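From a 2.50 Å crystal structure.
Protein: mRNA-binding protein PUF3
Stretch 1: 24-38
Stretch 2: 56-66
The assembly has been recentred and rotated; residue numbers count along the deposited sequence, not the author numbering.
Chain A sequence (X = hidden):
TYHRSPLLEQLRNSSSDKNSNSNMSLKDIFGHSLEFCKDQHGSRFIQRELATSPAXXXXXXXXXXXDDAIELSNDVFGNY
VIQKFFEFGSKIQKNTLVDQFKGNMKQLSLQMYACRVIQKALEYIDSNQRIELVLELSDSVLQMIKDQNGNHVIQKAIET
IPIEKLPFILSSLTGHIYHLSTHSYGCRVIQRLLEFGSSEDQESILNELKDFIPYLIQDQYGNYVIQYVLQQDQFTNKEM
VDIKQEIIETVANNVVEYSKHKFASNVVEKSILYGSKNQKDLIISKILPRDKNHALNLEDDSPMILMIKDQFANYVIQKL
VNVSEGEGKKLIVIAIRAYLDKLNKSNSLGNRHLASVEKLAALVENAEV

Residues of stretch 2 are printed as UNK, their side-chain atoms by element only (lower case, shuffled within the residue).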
ATOM      1  N   MET A  24       7.704  15.734  37.109  1.00 85.83           N
ATOM      2  CA  MET A  24       6.542  15.076  37.677  1.00 63.21           C
ATOM      3  C   MET A  24       6.512  13.610  37.274  1.00 69.54           C
ATOM      4  O   MET A  24       7.282  13.160  36.419  1.00 67.21           O
ATOM      5  CB  MET A  24       5.266  15.750  37.192  1.00 66.38           C
ATOM      6  CG  MET A  24       5.220  17.246  37.413  1.00 72.57           C
ATOM      7  SD  MET A  24       3.697  17.932  36.746  1.00 76.57           S
ATOM      8  CE  MET A  24       2.507  16.714  37.305  1.00 69.94           C
ATOM      9  N   SER A  25       5.617  12.867  37.908  1.00 55.67           N
ATOM     10  CA  SER A  25       5.333  11.506  37.497  1.00 62.12           C
ATOM     11  C   SER A  25       3.833  11.288  37.602  1.00 58.02           C
ATOM     12  O   SER A  25       3.097  12.157  38.066  1.00 58.32           O
ATOM     13  CB  SER A  25       6.084  10.505  38.371  1.00 69.31           C
ATOM     14  OG  SER A  25       5.590  10.517  39.699  1.00 67.60           O
ATOM     15  N   LEU A  26       3.389  10.114  37.188  1.00 44.80           N
ATOM     16  CA  LEU A  26       1.967   9.810  37.125  1.00 51.65           C
ATOM     17  C   LEU A  26       1.236   9.967  38.455  1.00 61.54           C
ATOM     18  O   LEU A  26       0.025  10.240  38.480  1.00 63.17           O
ATOM     19  CB  LEU A  26       1.762   8.408  36.545  1.00 59.55           C
ATOM     20  CG  LEU A  26       2.259   8.323  35.095  1.00 56.46           C
ATOM     21  CD1 LEU A  26       2.029   6.943  34.498  1.00 44.84           C
ATOM     22  CD2 LEU A  26       1.556   9.407  34.274  1.00 51.41           C
ATOM     23  N   LYS A  27       1.966   9.814  39.556  1.00 54.53           N
ATOM     24  CA  LYS A  27       1.355   9.889  40.876  1.00 54.54           C
ATOM     25  C   LYS A  27       1.012  11.330  41.232  1.00 49.81           C
ATOM     26  O   LYS A  27       0.233  11.587  42.141  1.00 52.84           O
ATOM     27  CB  LYS A  27       2.276   9.283  41.940  1.00 59.91           C
ATOM     28  CG  LYS A  27       3.406  10.200  42.392  1.00 63.80           C
ATOM     29  CD  LYS A  27       4.525   9.401  43.046  1.00 73.35           C
ATOM     30  CE  LYS A  27       5.726  10.273  43.373  1.00 73.53           C
ATOM     31  NZ  LYS A  27       7.005   9.502  43.225  1.00 83.39           N
ATOM     32  N   ASP A  28       1.596  12.273  40.508  1.00 50.41           N
ATOM     33  CA  ASP A  28       1.388  13.686  40.791  1.00 57.26           C
ATOM     34  C   ASP A  28       0.085  14.230  40.200  1.00 63.50           C
ATOM     35  O   ASP A  28      -0.354  15.325  40.553  1.00 58.89           O
ATOM     36  CB  ASP A  28       2.581  14.497  40.273  1.00 63.30           C
ATOM     37  CG  ASP A  28       3.874  14.182  41.030  1.00 78.00           C
ATOM     38  OD1 ASP A  28       3.829  14.178  42.278  1.00 83.01           O
ATOM     39  OD2 ASP A  28       4.924  13.935  40.387  1.00 72.56           O
ATOM     40  N   ILE A  29      -0.537  13.466  39.309  1.00 49.63           N
ATOM     41  CA  ILE A  29      -1.667  13.981  38.557  1.00 45.37           C
ATOM     42  C   ILE A  29      -2.956  13.255  38.871  1.00 50.56           C
ATOM     43  O   ILE A  29      -3.920  13.393  38.130  1.00 53.32           O
ATOM     44  CB  ILE A  29      -1.411  13.918  37.027  1.00 56.85           C
ATOM     45  CG1 ILE A  29      -1.650  12.502  36.487  1.00 50.64           C
ATOM     46  CG2 ILE A  29       0.012  14.376  36.703  1.00 57.61           C
ATOM     47  CD1 ILE A  29      -1.110  12.289  35.084  1.00 53.63           C
ATOM     48  N   PHE A  30      -2.988  12.494  39.965  1.00 49.88           N
ATOM     49  CA  PHE A  30      -4.181  11.710  40.295  1.00 49.86           C
ATOM     50  C   PHE A  30      -5.475  12.517  40.292  1.00 62.34           C
ATOM     51  O   PHE A  30      -6.563  11.953  40.143  1.00 71.06           O
ATOM     52  CB  PHE A  30      -4.046  10.985  41.622  1.00 44.55           C
ATOM     53  CG  PHE A  30      -5.331  10.365  42.095  1.00 53.54           C
ATOM     54  CD1 PHE A  30      -5.666   9.072  41.732  1.00 41.39           C
ATOM     55  CD2 PHE A  30      -6.212  11.084  42.903  1.00 45.00           C
ATOM     56  CE1 PHE A  30      -6.848   8.495  42.173  1.00 43.79           C
ATOM     57  CE2 PHE A  30      -7.398  10.515  43.347  1.00 41.52           C
ATOM     58  CZ  PHE A  30      -7.717   9.219  42.985  1.00 42.05           C
ATOM     59  N   GLY A  31      -5.379  13.831  40.448  1.00 45.84           N
ATOM     60  CA  GLY A  31      -6.576  14.639  40.302  1.00 67.76           C
ATOM     61  C   GLY A  31      -7.126  14.742  38.875  1.00 72.28           C
ATOM     62  O   GLY A  31      -8.348  14.702  38.656  1.00 55.15           O
ATOM     63  N   HIS A  32      -6.217  14.845  37.904  1.00 61.15           N
ATOM     64  CA  HIS A  32      -6.531  15.473  36.627  1.00 51.61           C
ATOM     65  C   HIS A  32      -6.062  14.706  35.401  1.00 55.61           C
ATOM     66  O   HIS A  32      -5.540  15.302  34.455  1.00 57.96           O
ATOM     67  CB  HIS A  32      -5.925  16.873  36.623  1.00 66.16           C
ATOM     68  CG  HIS A  32      -6.148  17.619  37.897  1.00 72.82           C
ATOM     69  ND1 HIS A  32      -6.547  18.920  37.942  1.00 89.81           N
ATOM     70  CD2 HIS A  32      -6.005  17.267  39.180  1.00 68.18           C
ATOM     71  CE1 HIS A  32      -6.650  19.322  39.190  1.00 89.43           C
ATOM     72  NE2 HIS A  32      -6.329  18.336  39.965  1.00 76.48           N
ATOM     73  N   SER A  33      -6.277  13.394  35.402  1.00 47.17           N
ATOM     74  CA  SER A  33      -5.800  12.554  34.306  1.00 59.77           C
ATOM     75  C   SER A  33      -6.504  12.850  32.965  1.00 56.21           C
ATOM     76  O   SER A  33      -5.845  13.069  31.943  1.00 50.62           O
ATOM     77  CB  SER A  33      -5.940  11.078  34.667  1.00 48.63           C
ATOM     78  OG  SER A  33      -5.187  10.769  35.822  1.00 65.76           O
ATOM     79  N   LEU A  34      -7.834  12.853  32.984  1.00 41.87           N
ATOM     80  CA  LEU A  34      -8.633  13.105  31.787  1.00 51.38           C
ATOM     81  C   LEU A  34      -8.238  14.424  31.142  1.00 52.81           C
ATOM     82  O   LEU A  34      -8.115  14.519  29.929  1.00 58.26           O
ATOM     83  CB  LEU A  34     -10.117  13.122  32.132  1.00 37.84           C
ATOM     84  CG  LEU A  34     -11.020  12.963  30.914  1.00 67.37           C
ATOM     85  CD1 LEU A  34     -10.891  11.546  30.389  1.00 61.89           C
ATOM     86  CD2 LEU A  34     -12.467  13.295  31.251  1.00 62.44           C
ATOM     87  N   GLU A  35      -8.003  15.432  31.970  1.00 52.48           N
ATOM     88  CA  GLU A  35      -7.607  16.749  31.489  1.00 55.72           C
ATOM     89  C   GLU A  35      -6.148  16.761  31.029  1.00 51.82           C
ATOM     90  O   GLU A  35      -5.742  17.601  30.234  1.00 54.51           O
ATOM     91  CB  GLU A  35      -7.855  17.794  32.586  1.00 62.07           C
ATOM     92  CG  GLU A  35      -7.062  19.087  32.462  1.00 67.96           C
ATOM     93  CD  GLU A  35      -6.866  19.778  33.815  1.00 87.88           C
ATOM     94  OE1 GLU A  35      -7.767  19.688  34.684  1.00 81.34           O
ATOM     95  OE2 GLU A  35      -5.798  20.404  34.012  1.00 87.55           O
ATOM     96  N   PHE A  36      -5.346  15.833  31.535  1.00 53.77           N
ATOM     97  CA  PHE A  36      -3.993  15.672  31.004  1.00 51.08           C
ATOM     98  C   PHE A  36      -3.999  14.968  29.658  1.00 48.19           C
ATOM     99  O   PHE A  36      -3.189  15.275  28.783  1.00 50.66           O
ATOM    100  CB  PHE A  36      -3.114  14.904  31.978  1.00 53.75           C
ATOM    101  CG  PHE A  36      -2.180  15.778  32.762  1.00 57.51           C
ATOM    102  CD1 PHE A  36      -2.668  16.645  33.727  1.00 61.89           C
ATOM    103  CD2 PHE A  36      -0.812  15.733  32.535  1.00 53.24           C
ATOM    104  CE1 PHE A  36      -1.816  17.449  34.457  1.00 56.10           C
ATOM    105  CE2 PHE A  36       0.049  16.537  33.260  1.00 67.42           C
ATOM    106  CZ  PHE A  36      -0.459  17.401  34.223  1.00 57.93           C
ATOM    107  N   CYS A  37      -4.921  14.025  29.499  1.00 41.66           N
ATOM    108  CA  CYS A  37      -5.039  13.261  28.271  1.00 42.12           C
ATOM    109  C   CYS A  37      -5.577  14.103  27.115  1.00 53.50           C
ATOM    110  O   CYS A  37      -5.203  13.878  25.960  1.00 46.00           O
ATOM    111  CB  CYS A  37      -5.943  12.048  28.484  1.00 49.44           C
ATOM    112  SG  CYS A  37      -5.307  10.835  29.638  1.00 59.38           S
ATOM    113  N   LYS A  38      -6.455  15.064  27.412  1.00 44.87           N
ATOM    114  CA  LYS A  38      -7.057  15.860  26.337  1.00 44.83           C
ATOM    115  C   LYS A  38      -6.181  17.031  25.933  1.00 43.14           C
ATOM    116  O   LYS A  38      -6.528  17.801  25.044  1.00 50.95           O
ATOM    117  CB  LYS A  38      -8.463  16.335  26.697  1.00 38.99           C
ATOM    118  CG  LYS A  38      -9.462  15.203  26.842  1.00 43.27           C
ATOM    119  CD  LYS A  38     -10.843  15.745  27.114  1.00 54.91           C
ATOM    120  CE  LYS A  38     -11.851  14.631  27.334  1.00 66.48           C
ATOM    121  NZ  LYS A  38     -13.041  15.129  28.085  1.00 78.25           N
ATOM    122  N   UNK A  56       1.598  -0.364  39.371  1.00 38.73           N
ATOM    123  CA  UNK A  56       0.800   0.431  40.300  1.00 44.19           C
ATOM    124  C   UNK A  56       0.435   1.811  39.749  1.00 40.66           C
ATOM    125  O   UNK A  56      -0.681   2.301  39.940  1.00 33.45           O
ATOM    126  o   UNK A  56       1.749  -0.661  42.253  1.00 53.09           O
ATOM    127  c   UNK A  56       1.542   0.594  41.636  1.00 37.68           C
ATOM    128  N   UNK A  57       1.387   2.459  39.094  1.00 34.81           N
ATOM    129  CA  UNK A  57       1.121   3.778  38.563  1.00 37.15           C
ATOM    130  C   UNK A  57       0.222   3.682  37.324  1.00 43.02           C
ATOM    131  O   UNK A  57      -0.618   4.546  37.079  1.00 44.01           O
ATOM    132  c   UNK A  57       2.420   4.511  38.253  1.00 40.44           C
ATOM    133  o   UNK A  57       5.274   5.314  38.536  1.00 73.83           O
ATOM    134  c   UNK A  57       4.350   5.889  39.162  1.00 74.73           C
ATOM    135  c   UNK A  57       3.082   5.108  39.483  1.00 59.96           C
ATOM    136  o   UNK A  57       4.416   7.081  39.543  1.00 64.19           O
ATOM    137  N   UNK A  58       0.385   2.619  36.551  1.00 39.35           N
ATOM    138  CA  UNK A  58      -0.470   2.426  35.388  1.00 44.86           C
ATOM    139  C   UNK A  58      -1.912   2.175  35.831  1.00 40.56           C
ATOM    140  O   UNK A  58      -2.831   2.745  35.263  1.00 40.55           O
ATOM    141  c   UNK A  58       0.067   1.299  34.491  1.00 38.68           C
ATOM    142  n   UNK A  58       2.880  -1.582  32.506  1.00 46.62           N
ATOM    143  c   UNK A  58       1.360   1.681  33.766  1.00 49.16           C
ATOM    144  c   UNK A  58       1.823   0.630  32.771  1.00 38.62           C
ATOM    145  c   UNK A  58       2.317  -0.614  33.477  1.00 35.38           C
ATOM    146  N   UNK A  59      -2.101   1.348  36.859  1.00 39.59           N
ATOM    147  CA  UNK A  59      -3.434   1.079  37.401  1.00 45.52           C
ATOM    148  C   UNK A  59      -4.126   2.355  37.812  1.00 43.71           C
ATOM    149  O   UNK A  59      -5.300   2.554  37.519  1.00 41.91           O
ATOM    150  o   UNK A  59      -3.532  -2.192  40.485  1.00 71.83           O
ATOM    151  o   UNK A  59      -1.554  -2.649  39.607  1.00 65.90           O
ATOM    152  c   UNK A  59      -3.380   0.147  38.617  1.00 38.99           C
ATOM    153  c   UNK A  59      -2.685  -2.111  39.556  1.00 73.35           C
ATOM    154  c   UNK A  59      -3.038  -1.309  38.300  1.00 57.33           C
ATOM    155  N   UNK A  60      -3.392   3.226  38.486  1.00 37.00           N
ATOM    156  CA  UNK A  60      -4.010   4.422  39.049  1.00 51.22           C
ATOM    157  C   UNK A  60      -4.526   5.343  37.961  1.00 43.22           C
ATOM    158  O   UNK A  60      -5.633   5.873  38.072  1.00 50.50           O
ATOM    159  c   UNK A  60      -3.085   5.168  40.046  1.00 41.56           C
ATOM    160  c   UNK A  60      -3.631   6.542  40.349  1.00 41.42           C
ATOM    161  c   UNK A  60      -2.952   4.354  41.325  1.00 36.83           C
ATOM    162  N   UNK A  61      -3.727   5.529  36.915  1.00 40.07           N
ATOM    163  CA  UNK A  61      -4.172   6.285  35.745  1.00 44.73           C
ATOM    164  C   UNK A  61      -5.365   5.611  35.077  1.00 43.77           C
ATOM    165  O   UNK A  61      -6.371   6.257  34.802  1.00 42.08           O
ATOM    166  c   UNK A  61      -3.067   6.431  34.696  1.00 51.09           C
ATOM    167  c   UNK A  61      -1.838   7.096  35.314  1.00 57.72           C
ATOM    168  c   UNK A  61      -2.045   8.563  35.661  1.00 52.39           C
ATOM    169  c   UNK A  61      -3.577   7.257  33.524  1.00 45.23           C
ATOM    170  N   UNK A  62      -5.258   4.308  34.834  1.00 39.90           N
ATOM    171  CA  UNK A  62      -6.312   3.585  34.123  1.00 43.71           C
ATOM    172  C   UNK A  62      -7.646   3.598  34.853  1.00 48.75           C
ATOM    173  O   UNK A  62      -8.680   3.885  34.254  1.00 51.49           O
ATOM    174  c   UNK A  62      -5.910   2.137  33.849  1.00 42.69           C
ATOM    175  c   UNK A  62      -6.980   1.326  31.713  1.00 53.38           C
ATOM    176  c   UNK A  62      -7.913   0.614  33.805  1.00 43.35           C
ATOM    177  c   UNK A  62      -8.881  -0.117  33.126  1.00 48.13           C
ATOM    178  c   UNK A  62      -6.958   1.345  33.112  1.00 44.04           C
ATOM    179  c   UNK A  62      -7.935   0.589  31.017  1.00 39.82           C
ATOM    180  c   UNK A  62      -8.890  -0.132  31.724  1.00 46.98           C
ATOM    181  N   UNK A  63      -7.635   3.268  36.138  1.00 47.16           N
ATOM    182  CA  UNK A  63      -8.883   3.194  36.895  1.00 52.51           C
ATOM    183  C   UNK A  63      -9.545   4.564  37.006  1.00 55.57           C
ATOM    184  O   UNK A  63     -10.740   4.682  37.286  1.00 55.06           O
ATOM    185  o   UNK A  63      -8.217   0.513  37.096  1.00 61.82           O
ATOM    186  c   UNK A  63      -8.653   2.559  38.271  1.00 40.17           C
ATOM    187  c   UNK A  63      -8.148   1.128  38.165  1.00 61.57           C
ATOM    188  n   UNK A  63      -7.630   0.592  39.270  1.00 56.74           N
ATOM    189  N   UNK A  64      -8.756   5.598  36.748  1.00 42.61           N
ATOM    190  CA  UNK A  64      -9.261   6.953  36.758  1.00 42.52           C
ATOM    191  C   UNK A  64      -9.913   7.357  35.426  1.00 52.74           C
ATOM    192  O   UNK A  64     -10.925   8.052  35.416  1.00 55.33           O
ATOM    193  c   UNK A  64      -8.124   7.919  37.094  1.00 46.80           C
ATOM    194  o   UNK A  64      -7.763  11.471  37.084  1.00 62.86           O
ATOM    195  c   UNK A  64      -8.581   9.275  37.599  1.00 52.38           C
ATOM    196  o   UNK A  64      -6.328   9.980  37.867  1.00 54.71           O
ATOM    197  c   UNK A  64      -7.480  10.321  37.514  1.00 60.84           C
ATOM    198  N   UNK A  65      -9.337   6.937  34.303  1.00 47.08           N
ATOM    199  CA  UNK A  65      -9.841   7.400  33.012  1.00 37.89           C
ATOM    200  C   UNK A  65     -10.668   6.359  32.290  1.00 38.19           C
ATOM    201  O   UNK A  65     -11.109   6.607  31.183  1.00 46.63           O
ATOM    202  c   UNK A  65      -8.705   7.810  32.052  1.00 40.54           C
ATOM    203  c   UNK A  65      -7.799   6.605  31.775  1.00 47.37           C
ATOM    204  c   UNK A  65      -7.927   8.997  32.596  1.00 42.09           C
ATOM    205  c   UNK A  65      -6.935   6.749  30.560  1.00 39.89           C
ATOM    206  N   UNK A  66     -10.876   5.192  32.890  1.00 41.12           N
ATOM    207  CA  UNK A  66     -11.469   4.082  32.146  1.00 39.61           C
ATOM    208  C   UNK A  66     -12.889   4.389  31.701  1.00 59.42           C
ATOM    209  O   UNK A  66     -13.293   4.041  30.586  1.00 63.37           O
ATOM    210  c   UNK A  66     -12.171   1.579  34.987  1.00 61.51           C
ATOM    211  n   UNK A  66     -12.154  -1.028  36.002  1.00 79.96           N
ATOM    212  c   UNK A  66     -11.448   2.789  32.957  1.00 51.59           C
ATOM    213  c   UNK A  66     -13.020  -0.728  35.043  1.00 79.99           C
ATOM    214  n   UNK A  66     -13.047   0.503  34.538  1.00 69.30           N
ATOM    215  c   UNK A  66     -12.335   2.828  34.167  1.00 54.75           C
ATOM    216  n   UNK A  66     -13.849  -1.658  34.595  1.00 69.71           N
TER

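Position 56 carries one carbon and then one oxygen, out of reach of stretch 1; this is Ser 56, whose small polar side chain suits an exposed helix position. At position 57 three carbons run in a row, the third bearing two oxygens. CB points toward stretch 1, and one oxygen ends near the start of the 3-10 segment. The carboxylate identifies Glu 57; OE1 lies 3.6 Å from Ser 25 OG and 3.7 Å from Lys 27 N, a polar setting congenial to a charged group, although neither pair is a hydrogen bond.

Position 58 has four carbons in a row ending in nitrogen, with CB directed away: Lys 58, its amine hydrogen-bonded elsewhere in the structure. Position 59 again shows three carbons and two terminal oxygens, exposed and touching nothing on stretch 1; it is Glu 59, whose charge can stay in solvent.

Three carbons forked at the first occupy position 60, and one methyl meets the edge of the Phe 30 ring. This is Val 60, compact and apolar, with CG1 3.5 Å from Phe 30 CD1. Position 61 has four carbons, forked at the first, with one arm two carbons long. CB points sideways, but the end of the side chain comes nearer to stretch 1. It is Ile 61: CD1 lies 3.9 Å from both Leu 26 CB and Ile 29 CD1, and its long arm suits this buried apolar site.

Position 62 holds one carbon and a six-carbon ring, turned away from stretch 1 and buried; it is Phe 62, its apolar ring suited to burial. At 63, two carbons, the second carrying one oxygen and one nitrogen, define Asn 63, exposed and out of reach, its amide free to meet solvent.

Position 64 has three carbons and two terminal oxygens, directed at the first residue of helix 33-37. It is Glu 64, whose two carboxylate oxygens can accept from both N and OG of Ser 33. Glu 64 OE1 accepts a hydrogen bond from Ser 33 N (3.0 Å), and Glu 64 OE2 one from Ser 33 OG (2.5 Å, very short, with the hydroxyl position less certain).

Position 65 repeats the four-carbon fork, its short arm against stretch 1. This is Ile 65, with CG2 3.5 Å from Ser 33 CB and 4.4 Å from Cys 37 SG. Position 66, three carbons, a nitrogen, then a carbon with two more nitrogens, is Arg 66, out of reach and partly exposed, so its charged end can stay near solvent.

The two helix axes cross at 90°, with a closest approach of 10.1 Å. Contact also draws on the segment before helix 33-37. Apolar packing by Val 60, Ile 61 and Ile 65 accompanies the directional hold of Glu 64 on Ser 33. Together the two stretches bury 598 Å², both sides summed, with Glu 57 also contributing.

Stretch 2, residues 56-66: SEKEVIFNEIR
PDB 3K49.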